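Local coordinates for protein CytC3 (Streptomyces, PDB 3GJA) that is a nonheme iron halogenase of the phytanoyl-CoA dioxygenase family with a cupin-type beta barrel, and probably halogenates a substrate in a biosynthetic pathway, at residues R39-I44 with T250-G255; Y56-S59 with A63-S66; L99-E104 with P130-P135; E104-Y109 with T148-F153; Q266-T271 with E284-V289. One frame throughout, in Å; residues are numbered along the deposited sequence.

How the contacts relate
From the N terminus, contact 1 opens first, on helix 34-49, and closes last among the first four, at the start of strand 253-262, so contacts 2, 3 and 4 all fall within its span. Contact 2 closes a short loop at helix 62-65. Contacts 3 and 4 share E104 on strand 98-108 and cross, since their partners 130-135 and 148-153 follow in the same order. Contact 5 begins after contact 1 has closed and returns to contact 3 through W101 O and Y286 OH. Together they tie the main antiparallel sheet to a helix and to its peripheral loops.

Contact 1 of 5, residues R39-I44 with T250-G255; sequences RRWNII and TDYRMG
W41 and Y252 meet through one polar bond: the indole NE1 donates to Y252 OH at 2.7 Å with an N-H...O angle of 151°. The hydroxyl lies a little out of the indole plane, and the indole nitrogen in turn stands at the edge of the tyrosine ring. Next to this bond the contact turns apolar. M254 CG lies obliquely against the indole, 3.6 Å from W41 CZ2, and the bends at chi2 and chi3 bring the methyl CE back to 4.0 Å from that same CZ2. M254 SD is 5.2 Å from the centroid of the six-membered ring in an oblique Met-aromatic contact. What sends the indole this way is its first torsion, which puts CG opposite the backbone N (chi1 173°). Further out, W41 also packs on F105 and F153, while M254 is bonded through its backbone to F153 and touches P107, so helix 34-49 lies against strand 253-262 and its neighbour, strand 98-108.

Contact 2 of 5, residues Y56-S59 with A63-S66; sequences YPDS and ANIS
Turned away from its own backbone N (chi1 -170°), the side chain of N64 reaches from helix 62-65 into the bend of residues 57-59, and its second torsion points ND2 inward at the loop backbone. There ND2 donates to P57 O at 3.3 Å, with an N-H...O angle of 150°. The carbonyl oxygen lies close to the plane of the amide, but the donor stands 42° above the carbonyl plane, off the lone pairs, and the bond is a long one. Backbone atoms also pack on the amide: D58 CA is 3.4 Å from ND2, and S59 O is 3.6 Å from N64 CG. S59 N also lies near ND2, yet both are donors and do not bond. S59 OG, 3.9 Å from N64 CB, is instead hydrogen-bonded to G61 N, which ties the turn between the two segments. At the buried end, A63 CB touches Y56 CD2 at 3.9 Å, while the Y56 hydroxyl is bonded to D69. Were N64 replaced by an alanine, P57 O would probably lose this donor and a gap would open against the backbone of D58 and S59. In chemical terms, one long amide-to-carbonyl bond with van der Waals packing joins the loop to the short helix that follows it.

Contact 3 of 5, residues L99-E104 with P130-P135; sequences LCWRSE and PQIIWP. With ACT (acetate ion), chain C.
One acetate oxygen is gripped by both segments: R102 NH1 donates to ACT O at 2.8 Å and Q131 NE2 at 2.9 Å. R102 lies on strand 98-108 of the cupin barrel, and Q131 just precedes the short strand 132-133 that pairs with 266-267. The two residues also bind each other, R102 NH2 to Q131 OE1 at 2.6 Å, a bent bond (135°) whose donor stands above the amide carbonyl plane. A bend at chi3 (-70°) turns the guanidinium to offer one nitrogen to the glutamine and the other to the acetate. K62 and the backbone N of H125 also bind this ion, which is probably from the crystallisation liquor; its binding is consistent with a site suited to a small anion. Beside the polar cluster, W101 is sandwiched: I132 covers one indole face, and R102 CB lies over the opposite face near the rim. W101 CZ3 lies over one face of the guanidinium, toward its rim. An alanine in place of W101 is likely to leave I132 without its aromatic platform and T146 OG1 without the indole N-H bonded to it. I132 CD1 sits 3.6 Å from the centroid of the W101 five-membered ring, 15° off its normal, a clear CH-pi contact.

Contact 4 of 5, residues E104-Y109 with T148-F153; sequences EFFPKY and TVWTAF. With ACT (acetate ion), chain E.
In the antiparallel sheet of the cupin barrel, strands 98-108 and 147-152 lie on either side of strand 253-262, and here F105 and F106 reach past it to F153 and W150. The two phenylalanines leave their strand on opposite faces of the sheet. F106 and the five-membered ring of W150 are nearly parallel, their planes 19° apart, but they are slid so far, 5.4 Å between centroids, that they barely overlap; the closest approach is F106 CD2 to W150 NE1 at 3.5 Å. W150 NE1 donates instead to acetate OXT at 2.6 Å, with an N-H...O angle of 143°; the ion is probably from the crystallisation liquor. The same OXT hangs over one face of F106, 3.2 Å from CG. On the other face of the sheet F105 CE2 meets F153 CE2 at 3.8 Å, the side chains crossing at about a right angle, and F256 of the intervening strand packs against both rings, while W41 of helix 34-49 covers them further. The contact thus joins two chemistries: an apolar aromatic layer under the helix, and an indole N-H satisfied by an anion that also lies over the face of F106.

Contact 5 of 5, residues Q266-T271 with E284-V289; sequences QVYPGT and EKYGAV
Y268 drives one edge into the face of Y286, and this is the tight part of the contact. The planes stand at 90° with centroids 4.9 Å apart, a T-shaped stack in which Y268 CE2 lies over the middle of the Y286 ring, 3.6 Å from CZ. V267 closes in next to it, its CG1 3.5 Å from Y286 OH, because CG1 is set opposite the backbone N (chi1 175°) and so directed at the tyrosine. Both hydroxyls find partners on strand 98-108: Y286 OH bonds to W101 O and Y268 OH to R102 NH2. These bonds and the stack link the main barrel sheet to the short two-stranded antiparallel sheet of 132-133 and 266-267; Y268 follows directly after strand 266-267. Beyond Y268 the chain turns outward through P269 to the exposed G270, and the turn is held within its own segment by T271 OG1 donating to Y268 O at 2.8 Å. On the other segment, E284 and K285 face solvent and leave the packing to Y286.

Contact 1 of 5, residues R39-I44 with T250-G255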
# COMPACT_ATOMS: atom_id res chain seq x y z
N ARG A 39 0.06 10.41 17.19
CA ARG A 39 -0.15 11.85 17.04
C ARG A 39 -0.65 12.16 15.63
O ARG A 39 -1.60 12.93 15.46
CB ARG A 39 1.17 12.59 17.29
CG ARG A 39 1.00 13.98 17.88
CD ARG A 39 2.21 14.88 17.63
NE ARG A 39 2.12 15.53 16.32
CZ ARG A 39 2.83 15.17 15.26
NH1 ARG A 39 3.68 14.17 15.34
NH2 ARG A 39 2.66 15.80 14.10
N ARG A 40 -0.01 11.57 14.62
CA ARG A 40 -0.39 11.78 13.22
C ARG A 40 -1.78 11.23 12.91
O ARG A 40 -2.60 11.90 12.29
CB ARG A 40 0.63 11.10 12.30
CG ARG A 40 1.96 11.81 12.22
CD ARG A 40 3.06 10.96 11.61
NE ARG A 40 4.27 11.76 11.44
CZ ARG A 40 4.58 12.42 10.34
NH1 ARG A 40 3.77 12.38 9.28
NH2 ARG A 40 5.68 13.16 10.29
N TRP A 41 -2.03 10.00 13.34
CA TRP A 41 -3.31 9.36 13.10
C TRP A 41 -4.43 10.16 13.76
O TRP A 41 -5.55 10.20 13.24
CB TRP A 41 -3.30 7.93 13.65
CG TRP A 41 -4.62 7.23 13.61
CD1 TRP A 41 -5.18 6.50 14.61
CD2 TRP A 41 -5.54 7.18 12.51
NE1 TRP A 41 -6.39 6.00 14.22
CE2 TRP A 41 -6.64 6.40 12.93
CE3 TRP A 41 -5.54 7.71 11.21
CZ2 TRP A 41 -7.74 6.14 12.10
CZ3 TRP A 41 -6.64 7.45 10.38
CH2 TRP A 41 -7.73 6.67 10.84
N ASN A 42 -4.14 10.79 14.89
CA ASN A 42 -5.15 11.58 15.58
C ASN A 42 -5.59 12.71 14.66
O ASN A 42 -6.77 13.07 14.62
CB ASN A 42 -4.62 12.15 16.91
CG ASN A 42 -4.45 11.09 17.99
OD1 ASN A 42 -5.14 10.07 17.99
ND2 ASN A 42 -3.54 11.34 18.93
N ILE A 43 -4.65 13.27 13.93
CA ILE A 43 -4.97 14.36 13.01
C ILE A 43 -5.64 13.80 11.76
O ILE A 43 -6.74 14.21 11.40
CB ILE A 43 -3.69 15.16 12.64
CG1 ILE A 43 -3.12 15.81 13.91
CG2 ILE A 43 -4.02 16.22 11.60
CD1 ILE A 43 -1.75 16.42 13.75
N ILE A 44 -4.96 12.85 11.11
CA ILE A 44 -5.44 12.22 9.89
C ILE A 44 -6.89 11.74 9.96
O ILE A 44 -7.67 11.94 9.02
CB ILE A 44 -4.56 10.99 9.52
CG1 ILE A 44 -3.12 11.44 9.27
CG2 ILE A 44 -5.14 10.26 8.30
CD1 ILE A 44 -2.14 10.28 9.09
N THR A 250 -14.55 -0.95 21.31
CA THR A 250 -13.86 0.33 21.19
C THR A 250 -12.44 0.14 20.69
O THR A 250 -11.73 1.10 20.39
CB THR A 250 -13.79 1.05 22.54
OG1 THR A 250 -13.17 0.19 23.50
CG2 THR A 250 -15.20 1.43 23.02
N ASP A 251 -12.02 -1.12 20.59
CA ASP A 251 -10.66 -1.42 20.13
C ASP A 251 -10.62 -1.70 18.63
O ASP A 251 -10.62 -2.85 18.21
CB ASP A 251 -10.10 -2.62 20.92
CG ASP A 251 -8.76 -3.11 20.39
OD1 ASP A 251 -8.01 -2.29 19.81
OD2 ASP A 251 -8.45 -4.31 20.56
N TYR A 252 -10.60 -0.65 17.83
CA TYR A 252 -10.56 -0.84 16.39
C TYR A 252 -9.11 -0.85 15.92
O TYR A 252 -8.25 -0.21 16.51
CB TYR A 252 -11.30 0.28 15.66
CG TYR A 252 -10.57 1.60 15.69
CD1 TYR A 252 -10.72 2.47 16.76
CD2 TYR A 252 -9.70 1.96 14.66
CE1 TYR A 252 -10.03 3.68 16.81
CE2 TYR A 252 -9.00 3.16 14.70
CZ TYR A 252 -9.17 4.02 15.77
OH TYR A 252 -8.48 5.21 15.81
N ARG A 253 -8.86 -1.60 14.86
CA ARG A 253 -7.53 -1.68 14.30
C ARG A 253 -7.54 -0.92 12.99
O ARG A 253 -8.45 -1.10 12.16
CB ARG A 253 -7.13 -3.13 14.09
CG ARG A 253 -5.87 -3.30 13.28
CD ARG A 253 -6.21 -3.45 11.81
NE ARG A 253 -6.22 -4.85 11.40
CZ ARG A 253 -6.59 -5.28 10.20
NH1 ARG A 253 -6.99 -4.41 9.27
NH2 ARG A 253 -6.51 -6.57 9.90
N MET A 254 -6.56 -0.05 12.79
CA MET A 254 -6.49 0.72 11.56
C MET A 254 -5.14 0.57 10.88
O MET A 254 -4.10 0.91 11.45
CB MET A 254 -6.76 2.20 11.82
CG MET A 254 -6.85 3.04 10.55
SD MET A 254 -8.18 2.50 9.44
CE MET A 254 -9.61 3.07 10.36
N GLY A 255 -5.16 0.06 9.66
CA GLY A 255 -3.94 -0.10 8.90
C GLY A 255 -3.99 0.82 7.69
O GLY A 255 -5.04 1.01 7.09

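Contact 2 of 5, residues Y56-S59 with A63-S66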
# COMPACT_ATOMS: atom_id res chain seq x y z
N TYR A 56 -11.39 11.59 -5.59
CA TYR A 56 -12.54 10.79 -6.00
C TYR A 56 -13.84 11.38 -5.46
O TYR A 56 -13.95 11.67 -4.27
CB TYR A 56 -12.40 9.33 -5.56
CG TYR A 56 -11.16 8.67 -6.12
CD1 TYR A 56 -10.76 8.90 -7.44
CD2 TYR A 56 -10.37 7.83 -5.33
CE1 TYR A 56 -9.61 8.32 -7.95
CE2 TYR A 56 -9.22 7.25 -5.83
CZ TYR A 56 -8.84 7.50 -7.14
OH TYR A 56 -7.70 6.92 -7.65
N PRO A 57 -14.84 11.56 -6.33
CA PRO A 57 -16.14 12.11 -5.97
C PRO A 57 -16.94 11.19 -5.06
O PRO A 57 -16.66 9.99 -4.97
CB PRO A 57 -16.81 12.30 -7.32
CG PRO A 57 -16.33 11.09 -8.06
CD PRO A 57 -14.84 11.11 -7.73
N ASP A 58 -17.95 11.75 -4.41
CA ASP A 58 -18.80 10.97 -3.52
C ASP A 58 -19.43 9.81 -4.27
O ASP A 58 -19.82 9.96 -5.43
CB ASP A 58 -19.89 11.87 -2.93
CG ASP A 58 -20.84 11.10 -2.02
OD1 ASP A 58 -20.36 10.26 -1.24
OD2 ASP A 58 -22.07 11.35 -2.09
N SER A 59 -19.51 8.66 -3.62
CA SER A 59 -20.11 7.47 -4.22
C SER A 59 -20.13 6.38 -3.16
O SER A 59 -19.72 6.61 -2.02
CB SER A 59 -19.30 7.00 -5.43
OG SER A 59 -18.22 6.16 -5.05
N ALA A 63 -13.36 2.82 -3.52
CA ALA A 63 -12.45 3.96 -3.53
C ALA A 63 -12.83 5.04 -2.52
O ALA A 63 -11.97 5.66 -1.91
CB ALA A 63 -12.39 4.56 -4.93
N ASN A 64 -14.13 5.24 -2.34
CA ASN A 64 -14.64 6.24 -1.41
C ASN A 64 -14.75 5.67 0.01
O ASN A 64 -14.20 6.24 0.96
CB ASN A 64 -16.01 6.72 -1.90
CG ASN A 64 -16.52 7.93 -1.13
OD1 ASN A 64 -16.80 7.85 0.06
ND2 ASN A 64 -16.63 9.06 -1.82
N ILE A 65 -15.46 4.56 0.13
CA ILE A 65 -15.69 3.92 1.42
C ILE A 65 -14.40 3.50 2.14
O ILE A 65 -14.33 3.57 3.36
CB ILE A 65 -16.62 2.71 1.26
CG1 ILE A 65 -17.92 3.17 0.60
CG2 ILE A 65 -16.93 2.08 2.61
CD1 ILE A 65 -18.65 4.25 1.37
N SER A 66 -13.40 3.05 1.39
CA SER A 66 -12.14 2.64 1.99
C SER A 66 -11.08 3.73 1.85
O SER A 66 -9.89 3.49 2.07
CB SER A 66 -11.65 1.34 1.37
OG SER A 66 -12.52 0.28 1.71

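Contact 3 of 5, residues L99-E104 with P130-P135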
# COMPACT_ATOMS: atom_id res chain seq x y z
N LEU A 99 7.44 4.32 -7.79
CA LEU A 99 6.13 4.92 -8.01
C LEU A 99 5.14 4.41 -6.94
O LEU A 99 5.06 3.20 -6.69
CB LEU A 99 5.62 4.51 -9.38
CG LEU A 99 5.32 5.51 -10.49
CD1 LEU A 99 6.39 6.59 -10.58
CD2 LEU A 99 5.21 4.73 -11.81
N CYS A 100 4.43 5.32 -6.28
CA CYS A 100 3.40 4.94 -5.32
C CYS A 100 2.13 5.17 -6.11
O CYS A 100 1.74 6.31 -6.35
CB CYS A 100 3.39 5.85 -4.09
SG CYS A 100 1.99 5.48 -2.96
N TRP A 101 1.49 4.09 -6.55
CA TRP A 101 0.29 4.23 -7.36
C TRP A 101 -1.02 4.14 -6.60
O TRP A 101 -2.09 4.35 -7.17
CB TRP A 101 0.31 3.19 -8.47
CG TRP A 101 0.10 1.82 -7.97
CD1 TRP A 101 1.02 1.02 -7.36
CD2 TRP A 101 -1.13 1.09 -7.98
NE1 TRP A 101 0.44 -0.17 -6.99
CE2 TRP A 101 -0.88 -0.15 -7.36
CE3 TRP A 101 -2.42 1.36 -8.46
CZ2 TRP A 101 -1.88 -1.12 -7.20
CZ3 TRP A 101 -3.41 0.40 -8.30
CH2 TRP A 101 -3.13 -0.83 -7.68
N ARG A 102 -0.95 3.82 -5.31
CA ARG A 102 -2.16 3.73 -4.50
C ARG A 102 -1.92 3.59 -3.00
O ARG A 102 -0.87 3.13 -2.56
CB ARG A 102 -3.02 2.56 -4.97
CG ARG A 102 -4.19 2.26 -4.04
CD ARG A 102 -5.02 1.10 -4.53
NE ARG A 102 -5.77 1.41 -5.74
CZ ARG A 102 -6.58 0.56 -6.34
NH1 ARG A 102 -6.74 -0.66 -5.84
NH2 ARG A 102 -7.24 0.91 -7.44
N SER A 103 -2.92 4.03 -2.24
CA SER A 103 -2.93 3.93 -0.80
C SER A 103 -4.40 3.74 -0.41
O SER A 103 -5.31 4.17 -1.14
CB SER A 103 -2.35 5.18 -0.14
OG SER A 103 -3.31 6.22 -0.07
N GLU A 104 -4.63 3.07 0.71
CA GLU A 104 -5.99 2.80 1.18
C GLU A 104 -5.95 2.41 2.64
O GLU A 104 -4.88 2.07 3.17
CB GLU A 104 -6.60 1.67 0.37
CG GLU A 104 -5.82 0.38 0.49
CD GLU A 104 -6.19 -0.63 -0.59
OE1 GLU A 104 -7.28 -1.23 -0.50
OE2 GLU A 104 -5.38 -0.79 -1.53
N PRO A 130 -6.80 -5.51 -15.20
CA PRO A 130 -5.58 -5.47 -14.41
C PRO A 130 -5.21 -4.01 -14.19
O PRO A 130 -5.12 -3.24 -15.15
CB PRO A 130 -4.58 -6.21 -15.30
CG PRO A 130 -5.01 -5.77 -16.66
CD PRO A 130 -6.52 -5.90 -16.60
N GLN A 131 -5.02 -3.62 -12.94
CA GLN A 131 -4.68 -2.24 -12.63
C GLN A 131 -3.17 -2.05 -12.69
O GLN A 131 -2.68 -0.92 -12.74
CB GLN A 131 -5.21 -1.87 -11.24
CG GLN A 131 -6.69 -2.17 -11.05
CD GLN A 131 -7.19 -1.90 -9.63
OE1 GLN A 131 -7.73 -0.85 -9.34
NE2 GLN A 131 -6.98 -2.87 -8.74
N ILE A 132 -2.45 -3.16 -12.71
CA ILE A 132 -1.00 -3.15 -12.73
C ILE A 132 -0.46 -4.11 -13.79
O ILE A 132 -0.86 -5.27 -13.86
CB ILE A 132 -0.44 -3.58 -11.34
CG1 ILE A 132 -0.74 -2.50 -10.30
CG2 ILE A 132 1.05 -3.89 -11.44
CD1 ILE A 132 -0.03 -1.17 -10.55
N ILE A 133 0.46 -3.61 -14.63
CA ILE A 133 1.06 -4.43 -15.68
C ILE A 133 2.57 -4.22 -15.78
O ILE A 133 3.02 -3.11 -16.09
CB ILE A 133 0.45 -4.13 -17.07
CG1 ILE A 133 -1.02 -4.55 -17.11
CG2 ILE A 133 1.22 -4.89 -18.14
CD1 ILE A 133 -1.24 -6.05 -17.04
N TRP A 134 3.33 -5.27 -15.52
CA TRP A 134 4.79 -5.19 -15.62
C TRP A 134 5.17 -5.60 -17.04
O TRP A 134 4.44 -6.34 -17.71
CB TRP A 134 5.46 -6.17 -14.66
CG TRP A 134 5.42 -5.79 -13.22
CD1 TRP A 134 4.31 -5.64 -12.44
CD2 TRP A 134 6.55 -5.56 -12.37
NE1 TRP A 134 4.68 -5.34 -11.15
CE2 TRP A 134 6.05 -5.29 -11.07
CE3 TRP A 134 7.94 -5.57 -12.57
CZ2 TRP A 134 6.89 -5.02 -9.98
CZ3 TRP A 134 8.78 -5.30 -11.48
CH2 TRP A 134 8.24 -5.03 -10.20
N PRO A 135 6.33 -5.13 -17.53
CA PRO A 135 6.76 -5.49 -18.88
C PRO A 135 7.12 -6.97 -18.93
O PRO A 135 7.56 -7.54 -17.93
CB PRO A 135 7.96 -4.59 -19.12
CG PRO A 135 8.54 -4.43 -17.74
CD PRO A 135 7.31 -4.22 -16.90
C ACT C . -9.88 -2.55 -6.93
O ACT C . -8.64 -2.57 -6.40
OXT ACT C . -10.54 -3.57 -6.98
CH3 ACT C . -10.45 -1.26 -7.46

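Contact 4 of 5, residues E104-Y109 with T148-F153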
# COMPACT_ATOMS: atom_id res chain seq x y z
N GLU A 104 -4.63 3.07 0.71
CA GLU A 104 -5.99 2.80 1.18
C GLU A 104 -5.95 2.41 2.64
O GLU A 104 -4.88 2.07 3.17
CB GLU A 104 -6.60 1.67 0.37
CG GLU A 104 -5.82 0.38 0.49
CD GLU A 104 -6.19 -0.63 -0.59
OE1 GLU A 104 -7.28 -1.23 -0.50
OE2 GLU A 104 -5.38 -0.79 -1.53
N PHE A 105 -7.10 2.44 3.29
CA PHE A 105 -7.18 2.09 4.70
C PHE A 105 -7.79 0.71 4.89
O PHE A 105 -8.62 0.26 4.10
CB PHE A 105 -7.99 3.13 5.47
CG PHE A 105 -7.30 4.46 5.60
CD1 PHE A 105 -7.25 5.33 4.51
CD2 PHE A 105 -6.67 4.82 6.79
CE1 PHE A 105 -6.58 6.56 4.61
CE2 PHE A 105 -6.00 6.05 6.90
CZ PHE A 105 -5.95 6.92 5.80
N PHE A 106 -7.36 0.04 5.95
CA PHE A 106 -7.85 -1.28 6.28
C PHE A 106 -8.30 -1.30 7.73
O PHE A 106 -7.53 -1.61 8.63
CB PHE A 106 -6.76 -2.31 6.05
CG PHE A 106 -6.51 -2.61 4.60
CD1 PHE A 106 -7.43 -3.34 3.86
CD2 PHE A 106 -5.35 -2.17 3.98
CE1 PHE A 106 -7.19 -3.64 2.52
CE2 PHE A 106 -5.10 -2.46 2.64
CZ PHE A 106 -6.02 -3.20 1.91
N PRO A 107 -9.56 -0.94 7.97
CA PRO A 107 -10.08 -0.94 9.34
C PRO A 107 -10.55 -2.34 9.71
O PRO A 107 -10.82 -3.16 8.84
CB PRO A 107 -11.25 0.05 9.28
CG PRO A 107 -10.96 0.88 8.03
CD PRO A 107 -10.44 -0.16 7.08
N LYS A 108 -10.62 -2.61 11.00
CA LYS A 108 -11.11 -3.90 11.47
C LYS A 108 -11.79 -3.62 12.80
O LYS A 108 -11.20 -3.02 13.69
CB LYS A 108 -9.98 -4.91 11.63
CG LYS A 108 -10.49 -6.34 11.71
CD LYS A 108 -9.49 -7.31 11.12
CE LYS A 108 -10.10 -8.68 10.94
NZ LYS A 108 -9.11 -9.60 10.30
N TYR A 109 -13.04 -4.06 12.92
CA TYR A 109 -13.81 -3.82 14.12
C TYR A 109 -14.29 -5.11 14.75
O TYR A 109 -14.31 -6.16 14.09
CB TYR A 109 -15.01 -2.93 13.77
CG TYR A 109 -14.61 -1.62 13.14
CD1 TYR A 109 -13.95 -0.64 13.89
CD2 TYR A 109 -14.84 -1.36 11.78
CE1 TYR A 109 -13.53 0.56 13.32
CE2 TYR A 109 -14.43 -0.15 11.20
CZ TYR A 109 -13.77 0.81 11.98
OH TYR A 109 -13.34 2.00 11.44
N THR A 148 3.57 -3.81 -1.19
CA THR A 148 2.62 -3.17 -0.28
C THR A 148 3.29 -2.89 1.06
O THR A 148 3.91 -3.78 1.64
CB THR A 148 1.39 -4.09 -0.05
OG1 THR A 148 0.80 -4.42 -1.32
CG2 THR A 148 0.34 -3.41 0.82
N VAL A 149 3.17 -1.66 1.53
CA VAL A 149 3.72 -1.27 2.82
C VAL A 149 2.51 -0.99 3.71
O VAL A 149 1.82 0.02 3.54
CB VAL A 149 4.59 0.01 2.70
CG1 VAL A 149 5.18 0.37 4.06
CG2 VAL A 149 5.70 -0.22 1.70
N TRP A 150 2.25 -1.90 4.64
CA TRP A 150 1.11 -1.82 5.56
C TRP A 150 1.54 -1.24 6.91
O TRP A 150 2.14 -1.95 7.72
CB TRP A 150 0.56 -3.23 5.76
CG TRP A 150 -0.88 -3.36 6.15
CD1 TRP A 150 -1.93 -3.65 5.32
CD2 TRP A 150 -1.42 -3.36 7.48
NE1 TRP A 150 -3.08 -3.85 6.05
CE2 TRP A 150 -2.80 -3.68 7.38
CE3 TRP A 150 -0.87 -3.13 8.75
CZ2 TRP A 150 -3.63 -3.77 8.49
CZ3 TRP A 150 -1.71 -3.23 9.87
CH2 TRP A 150 -3.07 -3.55 9.73
N THR A 151 1.23 0.03 7.15
CA THR A 151 1.59 0.68 8.41
C THR A 151 0.43 0.60 9.40
O THR A 151 -0.71 0.89 9.06
CB THR A 151 1.94 2.18 8.20
OG1 THR A 151 3.03 2.30 7.28
CG2 THR A 151 2.35 2.82 9.53
N ALA A 152 0.74 0.22 10.63
CA ALA A 152 -0.28 0.13 11.67
C ALA A 152 -0.45 1.52 12.28
O ALA A 152 0.49 2.06 12.87
CB ALA A 152 0.15 -0.86 12.74
N PHE A 153 -1.63 2.11 12.13
CA PHE A 153 -1.89 3.45 12.67
C PHE A 153 -2.40 3.28 14.09
O PHE A 153 -2.30 4.17 14.93
CB PHE A 153 -2.95 4.17 11.82
CG PHE A 153 -2.38 4.90 10.62
CD1 PHE A 153 -1.05 4.72 10.24
CD2 PHE A 153 -3.18 5.75 9.87
CE1 PHE A 153 -0.52 5.39 9.14
CE2 PHE A 153 -2.66 6.42 8.75
CZ PHE A 153 -1.34 6.24 8.39
C ACT E . -5.78 -6.24 5.12
O ACT E . -6.62 -6.22 6.17
OXT ACT E . -4.93 -5.39 5.03
CH3 ACT E . -5.90 -7.30 4.06

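Contact 5 of 5, residues Q266-T271 with E284-V289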
# COMPACT_ATOMS: atom_id res chain seq x y z
N GLN A 266 3.21 -0.21 -15.77
CA GLN A 266 2.09 0.61 -16.20
C GLN A 266 0.95 0.54 -15.19
O GLN A 266 0.50 -0.54 -14.79
CB GLN A 266 1.60 0.16 -17.57
CG GLN A 266 2.64 0.26 -18.65
CD GLN A 266 2.04 0.12 -20.03
OE1 GLN A 266 1.33 1.01 -20.50
NE2 GLN A 266 2.30 -1.01 -20.68
N VAL A 267 0.48 1.71 -14.78
CA VAL A 267 -0.60 1.82 -13.82
C VAL A 267 -1.87 2.17 -14.56
O VAL A 267 -1.89 3.09 -15.38
CB VAL A 267 -0.27 2.91 -12.78
CG1 VAL A 267 -1.45 3.12 -11.83
CG2 VAL A 267 0.98 2.50 -12.02
N TYR A 268 -2.94 1.44 -14.26
CA TYR A 268 -4.20 1.68 -14.93
C TYR A 268 -3.96 1.69 -16.46
O TYR A 268 -4.31 2.65 -17.15
CB TYR A 268 -4.80 3.01 -14.46
CG TYR A 268 -5.19 3.02 -12.99
CD1 TYR A 268 -6.08 2.07 -12.48
CD2 TYR A 268 -4.68 3.99 -12.12
CE1 TYR A 268 -6.46 2.08 -11.13
CE2 TYR A 268 -5.05 4.01 -10.76
CZ TYR A 268 -5.94 3.05 -10.28
OH TYR A 268 -6.35 3.08 -8.96
N PRO A 269 -3.35 0.62 -16.99
CA PRO A 269 -3.06 0.50 -18.42
C PRO A 269 -4.30 0.74 -19.26
O PRO A 269 -5.42 0.51 -18.81
CB PRO A 269 -2.52 -0.92 -18.55
CG PRO A 269 -3.23 -1.66 -17.46
CD PRO A 269 -3.13 -0.67 -16.31
N GLY A 270 -4.10 1.17 -20.50
CA GLY A 270 -5.24 1.48 -21.34
C GLY A 270 -5.70 2.78 -20.73
O GLY A 270 -4.92 3.73 -20.64
N THR A 271 -6.96 2.85 -20.30
CA THR A 271 -7.46 4.06 -19.66
C THR A 271 -7.18 5.31 -20.49
O THR A 271 -7.35 6.43 -20.01
CB THR A 271 -6.81 4.22 -18.26
OG1 THR A 271 -7.04 3.04 -17.48
CG2 THR A 271 -7.38 5.41 -17.54
N GLU A 284 -9.61 11.13 -13.54
CA GLU A 284 -9.43 12.53 -13.89
C GLU A 284 -8.28 13.19 -13.14
O GLU A 284 -7.34 13.71 -13.76
CB GLU A 284 -10.72 13.32 -13.64
CG GLU A 284 -10.68 14.73 -14.18
CD GLU A 284 -11.94 15.51 -13.84
OE1 GLU A 284 -13.04 15.00 -14.14
OE2 GLU A 284 -11.82 16.62 -13.27
N LYS A 285 -8.33 13.18 -11.82
CA LYS A 285 -7.27 13.80 -11.03
C LYS A 285 -6.29 12.80 -10.42
O LYS A 285 -5.55 13.14 -9.51
CB LYS A 285 -7.88 14.66 -9.92
CG LYS A 285 -8.81 15.74 -10.44
CD LYS A 285 -9.45 16.52 -9.30
CE LYS A 285 -10.50 17.48 -9.82
NZ LYS A 285 -11.21 18.17 -8.71
N TYR A 286 -6.29 11.57 -10.93
CA TYR A 286 -5.37 10.58 -10.40
C TYR A 286 -3.98 10.77 -10.96
O TYR A 286 -3.79 11.27 -12.06
CB TYR A 286 -5.81 9.15 -10.74
CG TYR A 286 -4.73 8.13 -10.42
CD1 TYR A 286 -4.54 7.68 -9.11
CD2 TYR A 286 -3.83 7.71 -11.39
CE1 TYR A 286 -3.47 6.84 -8.78
CE2 TYR A 286 -2.76 6.86 -11.07
CZ TYR A 286 -2.58 6.43 -9.76
OH TYR A 286 -1.51 5.62 -9.42
N GLY A 287 -2.99 10.33 -10.18
CA GLY A 287 -1.62 10.41 -10.60
C GLY A 287 -0.78 9.49 -9.74
O GLY A 287 -1.05 9.35 -8.55
N ALA A 288 0.20 8.84 -10.33
CA ALA A 288 1.10 7.99 -9.58
C ALA A 288 2.17 8.96 -9.05
O ALA A 288 2.44 9.99 -9.67
CB ALA A 288 1.74 6.94 -10.49
N VAL A 289 2.75 8.65 -7.90
CA VAL A 289 3.76 9.52 -7.31
C VAL A 289 5.15 8.93 -7.41
O VAL A 289 5.39 7.80 -6.96
CB VAL A 289 3.44 9.79 -5.82
CG1 VAL A 289 4.58 10.58 -5.18
CG2 VAL A 289 2.13 10.56 -5.70